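Local atomic coordinates of possible substrate binding protein of ABC transporter system (Rhodopseudomonas palustris, PDB entry 3N0X), a protein that probably binds branched-chain amino acids or related ligands as the substrate-binding component of an ABC-type importer. Residues T146-Y151 against D156-F161. Residues are numbered along the deposited sequence; the frame is centred on the assembly and turned at random.
Sequences TLAQDY and DGVAAF
T146 and A148 of strand 142-149 pack on V158 and F161 of helix 152-165, within the beta-alpha-beta unit that runs on into strand 171-178, part of a periplasmic binding protein fold of the leucine-binding family. Strand and helix run nearly antiparallel, at 151°, with 9.1 Å between the axes of the two short segments. T146 splits its two branches between two helix residues. Its hydroxyl is wedged between the two backbone arms (chi1 60°) and meets V158 tip to tip, T146 OG1 lying 3.6 Å from V158 CG1, a van der Waals contact rather than a hydrogen bond. The methyl of T146 slants obliquely onto the F161 ring, T146 CG2 to F161 CE1 3.8 Å, as the two side chains run past each other head to tail. Replacing this threonine with glycine would probably leave the F161 ring less firmly packed where CG2 meets it and open a gap beside V158. L147 turns the other way, onto V188 and L192 of helix 186-196, so the strand is covered by a helix on both faces. A148 returns to the side of helix 152-165, while the chain beyond leads to Y151, the N-cap residue of that helix; on the way, D150 forms a salt bridge with R155. On the helix, F161 also stacks with W206 of the neighbouring strand 202-207, and V158 touches E175 and Y177 of strand 171-178. With CG1 anti to the backbone N (chi1 171°), V158 turns that methyl to T146, while its CG2 passes near the T146 hydroxyl and reaches the CB of A148 at 3.7 Å.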
loop_
_atom_site.group_PDB
_atom_site.type_symbol
_atom_site.label_atom_id
_atom_site.label_comp_id
_atom_site.label_asym_id
_atom_site.label_seq_id
_atom_site.Cartn_x
_atom_site.Cartn_y
_atom_site.Cartn_z
ATOM N N THR A 146 -19.688 -9.302 -1.735
ATOM C CA THR A 146 -18.857 -8.226 -1.212
ATOM C C THR A 146 -19.661 -7.268 -0.321
ATOM O O THR A 146 -20.839 -7.038 -0.526
ATOM C CB THR A 146 -18.171 -7.416 -2.355
ATOM O OG1 THR A 146 -19.157 -6.839 -3.219
ATOM C CG2 THR A 146 -17.172 -8.326 -3.213
ATOM N N LEU A 147 -18.973 -6.695 0.670
ATOM C CA LEU A 147 -19.531 -5.640 1.510
ATOM C C LEU A 147 -18.543 -4.485 1.451
ATOM O O LEU A 147 -17.337 -4.655 1.677
ATOM C CB LEU A 147 -19.691 -6.095 2.959
ATOM C CG LEU A 147 -20.114 -5.043 3.995
ATOM C CD1 LEU A 147 -21.487 -4.468 3.638
ATOM C CD2 LEU A 147 -20.104 -5.687 5.410
ATOM N N ALA A 148 -19.092 -3.289 1.221
ATOM C CA ALA A 148 -18.303 -2.068 1.122
ATOM C C ALA A 148 -19.146 -0.907 1.597
ATOM O O ALA A 148 -20.382 -1.008 1.679
ATOM C CB ALA A 148 -17.839 -1.837 -0.344
ATOM N N GLN A 149 -18.467 0.188 1.920
ATOM C CA GLN A 149 -19.109 1.474 2.200
ATOM C C GLN A 149 -19.526 2.162 0.887
ATOM O O GLN A 149 -18.839 2.056 -0.146
ATOM C CB GLN A 149 -18.112 2.354 2.943
ATOM C CG GLN A 149 -17.719 1.784 4.300
ATOM C CD GLN A 149 -16.384 2.255 4.782
ATOM O OE1 GLN A 149 -15.358 2.074 4.133
ATOM N NE2 GLN A 149 -16.395 2.931 5.939
ATOM N N ASP A 150 -20.663 2.859 0.943
ATOM C CA ASP A 150 -21.242 3.514 -0.224
ATOM C C ASP A 150 -20.551 4.860 -0.479
ATOM O O ASP A 150 -21.130 5.938 -0.271
ATOM C CB ASP A 150 -22.749 3.684 0.016
ATOM C CG ASP A 150 -23.516 4.022 -1.223
ATOM O OD1 ASP A 150 -22.864 4.086 -2.304
ATOM O OD2 ASP A 150 -24.759 4.171 -1.142
ATOM N N TYR A 151 -19.312 4.790 -0.966
ATOM C CA TYR A 151 -18.507 5.976 -1.351
ATOM C C TYR A 151 -17.428 5.533 -2.289
ATOM O O TYR A 151 -17.274 4.331 -2.514
ATOM C CB TYR A 151 -17.984 6.768 -0.145
ATOM C CG TYR A 151 -16.798 6.223 0.611
ATOM C CD1 TYR A 151 -16.652 4.860 0.879
ATOM C CD2 TYR A 151 -15.814 7.089 1.063
ATOM C CE1 TYR A 151 -15.556 4.385 1.595
ATOM C CE2 TYR A 151 -14.735 6.634 1.753
ATOM C CZ TYR A 151 -14.616 5.293 2.045
ATOM O OH TYR A 151 -13.504 4.849 2.727
ATOM N N ASP A 156 -15.020 1.883 -5.919
ATOM C CA ASP A 156 -13.939 1.702 -6.846
ATOM C C ASP A 156 -13.130 0.455 -6.462
ATOM O O ASP A 156 -12.637 -0.264 -7.335
ATOM C CB ASP A 156 -13.045 2.915 -6.885
ATOM C CG ASP A 156 -13.746 4.173 -7.424
ATOM O OD1 ASP A 156 -14.872 4.088 -7.984
ATOM O OD2 ASP A 156 -13.173 5.275 -7.243
ATOM N N GLY A 157 -13.014 0.181 -5.160
ATOM C CA GLY A 157 -12.291 -1.018 -4.703
ATOM C C GLY A 157 -13.020 -2.269 -5.145
ATOM O O GLY A 157 -12.425 -3.205 -5.682
ATOM N N VAL A 158 -14.331 -2.304 -4.938
ATOM C CA VAL A 158 -15.094 -3.482 -5.381
ATOM C C VAL A 158 -15.082 -3.592 -6.893
ATOM O O VAL A 158 -14.960 -4.692 -7.426
ATOM C CB VAL A 158 -16.515 -3.517 -4.819
ATOM C CG1 VAL A 158 -17.353 -4.666 -5.492
ATOM C CG2 VAL A 158 -16.518 -3.671 -3.295
ATOM N N ALA A 159 -15.127 -2.462 -7.606
ATOM C CA ALA A 159 -15.037 -2.533 -9.057
ATOM C C ALA A 159 -13.763 -3.208 -9.511
ATOM O O ALA A 159 -13.763 -4.058 -10.415
ATOM C CB ALA A 159 -15.189 -1.120 -9.696
ATOM N N ALA A 160 -12.642 -2.828 -8.909
ATOM C CA ALA A 160 -11.328 -3.406 -9.255
ATOM C C ALA A 160 -11.251 -4.903 -8.915
ATOM O O ALA A 160 -10.752 -5.732 -9.686
ATOM C CB ALA A 160 -10.211 -2.624 -8.577
ATOM N N PHE A 161 -11.760 -5.229 -7.727
ATOM C CA PHE A 161 -11.848 -6.607 -7.277
ATOM C C PHE A 161 -12.656 -7.447 -8.265
ATOM O O PHE A 161 -12.224 -8.544 -8.626
ATOM C CB PHE A 161 -12.478 -6.604 -5.851
ATOM C CG PHE A 161 -12.713 -7.948 -5.245
ATOM C CD1 PHE A 161 -13.907 -8.624 -5.449
ATOM C CD2 PHE A 161 -11.755 -8.520 -4.395
ATOM C CE1 PHE A 161 -14.134 -9.860 -4.845
ATOM C CE2 PHE A 161 -11.996 -9.737 -3.759
ATOM C CZ PHE A 161 -13.180 -10.434 -4.017
#